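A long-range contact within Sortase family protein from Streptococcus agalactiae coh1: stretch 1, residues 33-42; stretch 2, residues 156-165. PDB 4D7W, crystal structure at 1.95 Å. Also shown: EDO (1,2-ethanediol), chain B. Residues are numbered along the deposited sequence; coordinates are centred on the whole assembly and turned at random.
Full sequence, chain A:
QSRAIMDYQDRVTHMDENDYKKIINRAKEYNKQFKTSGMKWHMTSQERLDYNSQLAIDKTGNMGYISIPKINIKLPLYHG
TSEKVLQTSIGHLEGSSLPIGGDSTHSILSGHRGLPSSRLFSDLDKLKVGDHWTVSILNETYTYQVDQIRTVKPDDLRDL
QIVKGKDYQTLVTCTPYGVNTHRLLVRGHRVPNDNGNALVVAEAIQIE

Stretch 1 33-42: QFKTSGMKWH
Stretch 2, residues 156-165: DLRDLQIVKG

Two distant stretches of one chain meet here without a direct hydrogen bond; apolar packing and one bridging water join them. Stretch 1 holds a short helix through Ser37, then Gly38 at phi/psi 71/-169 and an irregular tail. Stretch 2 opens with a turn and continues extended. The two stretches run in opposite senses: CA-CA distances are 6.1 Å for Lys35-Lys164, 5.4 Å for Gly38-Ile162 and 6.2 Å for Met39-Gln161.

Asp156 does not touch stretch 1. Its OD1 accepts from Arg158 N (3.1 Å), and its OD2 forms a salt bridge with Arg158 NH2 (2.8 Å). Leu157 begins a type I beta turn ending at Leu160, closed by Leu160 N to Leu157 O at 3.0 Å. The Leu157 side chain (m, t) points toward stretch 1. Its CD1 lies 3.9 Å from the centroid of the Trp41 six-membered ring, 13° off the normal, a CH-pi contact. Trp41 has chi1 m and chi2 112°.

Arg158 and Asp159 carry the turn at -63/-32 and -92/6. An ethanediol, probably from the crystallisation liquor, donates from O1 to Arg158 O (2.7 Å) and from O2 to Asp159 O (3.0 Å).

Leu160 (-120/46; m, t) is buried. Its O lies 3.4 Å from Met39 CE and 3.5 Å from Trp41 CZ2, at the edge of the ring. These are carbon neighbours, and this buried oxygen has no polar partner.

Gln161 (-119/164) has chi1 and chi2 both m. The side chain folds back, so NE2 donates to Leu157 O at 2.8 Å. NE2 also sits 3.9 Å from Trp41 CZ2, near the ring plane. Gln161 N donates to ethanediol O1 (3.0 Å). A water ties the stretches together: it accepts from Met39 N (3.0 Å) and Ile162 N (2.9 Å) and donates to Gln161 OE1 (2.9 Å).

Ile162 (-74/134; m, m) loses the most area to the contact. Its CD1 meets Phe34 CB at 3.7 Å and Met39 CE at 4.0 Å. Its CG1 lies 3.8 Å from Gly38 C. Phe34 is m; Met39 is m, m, t at -63/141, its CB directed toward stretch 2.

Val163 (-118/122; t) makes no contact with stretch 1. Lys164 (-63/137; m, t, t, p) meets Lys35 (t throughout) near the base of its side chain. Lys164 CE is 3.5 Å from Lys35 O, and Lys164 CG is 4.3 Å from Lys35 CG. The aliphatic portions meet there. Gly165, at 74/12, ends the stretch.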

# COMPACT_ATOMS: atom_id res chain seq x y z
N GLN A 33 13.84 4.45 -8.46
CA GLN A 33 14.11 3.59 -9.61
C GLN A 33 12.94 3.49 -10.58
O GLN A 33 13.14 3.24 -11.77
CB GLN A 33 14.49 2.19 -9.15
CG GLN A 33 13.32 1.33 -8.72
CD GLN A 33 13.78 0.03 -8.11
OE1 GLN A 33 14.11 -0.92 -8.83
NE2 GLN A 33 13.82 -0.03 -6.77
N PHE A 34 11.72 3.67 -10.09
CA PHE A 34 10.54 3.35 -10.91
C PHE A 34 10.37 4.27 -12.12
O PHE A 34 9.81 3.85 -13.14
CB PHE A 34 9.30 3.37 -10.03
CG PHE A 34 9.29 2.24 -9.05
CD1 PHE A 34 8.83 0.99 -9.43
CD2 PHE A 34 9.81 2.41 -7.77
CE1 PHE A 34 8.86 -0.08 -8.53
CE2 PHE A 34 9.85 1.34 -6.88
CZ PHE A 34 9.37 0.11 -7.26
N LYS A 35 10.90 5.49 -12.03
CA LYS A 35 10.81 6.42 -13.15
C LYS A 35 11.44 5.81 -14.40
O LYS A 35 10.91 5.96 -15.50
CB LYS A 35 11.49 7.75 -12.81
CG LYS A 35 11.16 8.86 -13.80
CD LYS A 35 11.83 10.18 -13.43
CE LYS A 35 11.52 11.26 -14.47
NZ LYS A 35 12.18 12.56 -14.17
N THR A 36 12.55 5.09 -14.24
CA THR A 36 13.18 4.44 -15.38
C THR A 36 12.73 2.98 -15.56
O THR A 36 12.57 2.52 -16.69
CB THR A 36 14.72 4.47 -15.27
OG1 THR A 36 15.11 3.93 -14.01
CG2 THR A 36 15.24 5.90 -15.40
N SER A 37 12.49 2.27 -14.46
CA SER A 37 12.24 0.83 -14.54
C SER A 37 10.79 0.47 -14.82
O SER A 37 10.50 -0.59 -15.38
CB SER A 37 12.69 0.15 -13.24
OG SER A 37 11.71 0.29 -12.22
N GLY A 38 9.86 1.33 -14.43
CA GLY A 38 8.45 0.97 -14.48
C GLY A 38 8.16 -0.05 -13.39
O GLY A 38 8.99 -0.29 -12.51
N MET A 39 6.97 -0.65 -13.43
CA MET A 39 6.62 -1.66 -12.45
C MET A 39 7.55 -2.84 -12.56
O MET A 39 7.92 -3.25 -13.67
CB MET A 39 5.18 -2.12 -12.63
CG MET A 39 4.17 -1.04 -12.32
SD MET A 39 4.19 -0.61 -10.58
CE MET A 39 2.74 0.42 -10.43
N LYS A 40 7.94 -3.40 -11.43
CA LYS A 40 8.88 -4.50 -11.42
C LYS A 40 8.14 -5.82 -11.32
O LYS A 40 8.27 -6.53 -10.32
CB LYS A 40 9.88 -4.33 -10.28
CG LYS A 40 10.68 -3.02 -10.39
CD LYS A 40 11.93 -3.02 -9.51
CE LYS A 40 13.02 -3.88 -10.10
NZ LYS A 40 13.57 -3.34 -11.37
N TRP A 41 7.37 -6.15 -12.35
CA TRP A 41 6.68 -7.44 -12.44
C TRP A 41 7.66 -8.63 -12.40
O TRP A 41 7.34 -9.68 -11.86
CB TRP A 41 5.84 -7.52 -13.73
CG TRP A 41 4.93 -6.34 -13.97
CD1 TRP A 41 5.04 -5.40 -14.96
CD2 TRP A 41 3.78 -5.96 -13.20
NE1 TRP A 41 4.03 -4.47 -14.86
CE2 TRP A 41 3.25 -4.80 -13.78
CE3 TRP A 41 3.16 -6.50 -12.07
CZ2 TRP A 41 2.12 -4.15 -13.27
CZ3 TRP A 41 2.04 -5.86 -11.57
CH2 TRP A 41 1.53 -4.70 -12.17
N HIS A 42 8.86 -8.44 -12.96
CA HIS A 42 9.82 -9.54 -13.08
C HIS A 42 10.91 -9.48 -12.01
O HIS A 42 12.09 -9.66 -12.31
CB HIS A 42 10.48 -9.53 -14.46
CG HIS A 42 9.52 -9.69 -15.59
ND1 HIS A 42 9.88 -9.52 -16.91
CD2 HIS A 42 8.20 -10.02 -15.61
CE1 HIS A 42 8.83 -9.73 -17.69
NE2 HIS A 42 7.80 -10.04 -16.92
N ASP A 156 -5.93 -7.42 -16.72
CA ASP A 156 -5.82 -6.05 -17.24
C ASP A 156 -4.96 -5.19 -16.30
O ASP A 156 -5.41 -4.82 -15.22
CB ASP A 156 -7.21 -5.43 -17.40
CG ASP A 156 -7.19 -4.09 -18.10
OD1 ASP A 156 -6.09 -3.54 -18.34
OD2 ASP A 156 -8.29 -3.56 -18.40
N LEU A 157 -3.74 -4.86 -16.72
CA LEU A 157 -2.83 -4.13 -15.85
C LEU A 157 -2.61 -2.69 -16.31
O LEU A 157 -1.68 -2.03 -15.85
CB LEU A 157 -1.48 -4.84 -15.76
CG LEU A 157 -1.49 -6.26 -15.20
CD1 LEU A 157 -0.07 -6.77 -15.08
CD2 LEU A 157 -2.21 -6.30 -13.86
N ARG A 158 -3.48 -2.23 -17.20
CA ARG A 158 -3.33 -0.93 -17.83
C ARG A 158 -3.41 0.23 -16.84
O ARG A 158 -2.76 1.26 -17.04
CB ARG A 158 -4.39 -0.74 -18.91
CG ARG A 158 -4.22 -1.65 -20.12
CD ARG A 158 -5.31 -1.39 -21.14
NE ARG A 158 -6.60 -1.83 -20.65
CZ ARG A 158 -7.73 -1.76 -21.36
NH1 ARG A 158 -7.72 -1.26 -22.58
NH2 ARG A 158 -8.87 -2.20 -20.83
N ASP A 159 -4.19 0.05 -15.79
CA ASP A 159 -4.35 1.11 -14.80
C ASP A 159 -3.36 0.98 -13.66
O ASP A 159 -3.42 1.74 -12.69
CB ASP A 159 -5.77 1.12 -14.25
CG ASP A 159 -6.81 1.17 -15.35
OD1 ASP A 159 -6.85 2.20 -16.06
OD2 ASP A 159 -7.58 0.19 -15.50
N LEU A 160 -2.44 0.03 -13.78
CA LEU A 160 -1.53 -0.27 -12.68
C LEU A 160 -0.08 -0.06 -13.11
O LEU A 160 0.79 -0.89 -12.85
CB LEU A 160 -1.77 -1.70 -12.19
CG LEU A 160 -3.15 -1.96 -11.60
CD1 LEU A 160 -3.39 -3.44 -11.33
CD2 LEU A 160 -3.36 -1.16 -10.32
N GLN A 161 0.19 1.07 -13.77
CA GLN A 161 1.53 1.33 -14.29
C GLN A 161 2.12 2.60 -13.68
O GLN A 161 1.41 3.42 -13.10
CB GLN A 161 1.50 1.45 -15.82
CG GLN A 161 0.88 0.24 -16.53
CD GLN A 161 1.71 -1.03 -16.37
OE1 GLN A 161 2.93 -0.98 -16.20
NE2 GLN A 161 1.04 -2.18 -16.43
N ILE A 162 3.44 2.76 -13.81
CA ILE A 162 4.09 3.98 -13.35
C ILE A 162 3.78 5.08 -14.32
O ILE A 162 3.87 4.87 -15.53
CB ILE A 162 5.62 3.82 -13.26
CG1 ILE A 162 5.98 2.77 -12.21
CG2 ILE A 162 6.26 5.18 -12.98
CD1 ILE A 162 5.65 3.15 -10.78
N VAL A 163 3.39 6.25 -13.80
CA VAL A 163 3.18 7.42 -14.63
C VAL A 163 4.18 8.49 -14.20
O VAL A 163 4.21 8.88 -13.03
CB VAL A 163 1.73 7.96 -14.53
CG1 VAL A 163 1.57 9.24 -15.34
CG2 VAL A 163 0.74 6.91 -14.99
N LYS A 164 5.01 8.96 -15.13
CA LYS A 164 6.04 9.93 -14.80
C LYS A 164 5.40 11.23 -14.32
O LYS A 164 4.40 11.68 -14.87
CB LYS A 164 6.93 10.20 -16.02
CG LYS A 164 7.77 9.00 -16.46
CD LYS A 164 8.80 9.42 -17.51
CE LYS A 164 9.74 8.28 -17.90
NZ LYS A 164 9.21 7.47 -19.04
N GLY A 165 5.96 11.82 -13.27
CA GLY A 165 5.45 13.08 -12.76
C GLY A 165 4.13 12.97 -11.99
O GLY A 165 3.48 13.99 -11.71
C1 EDO B . -1.72 4.33 -15.25
O1 EDO B . -1.75 2.90 -15.20
C2 EDO B . -1.99 4.88 -13.86
O2 EDO B . -3.35 4.62 -13.52
O HOH W 1 5.04 0.71 -15.20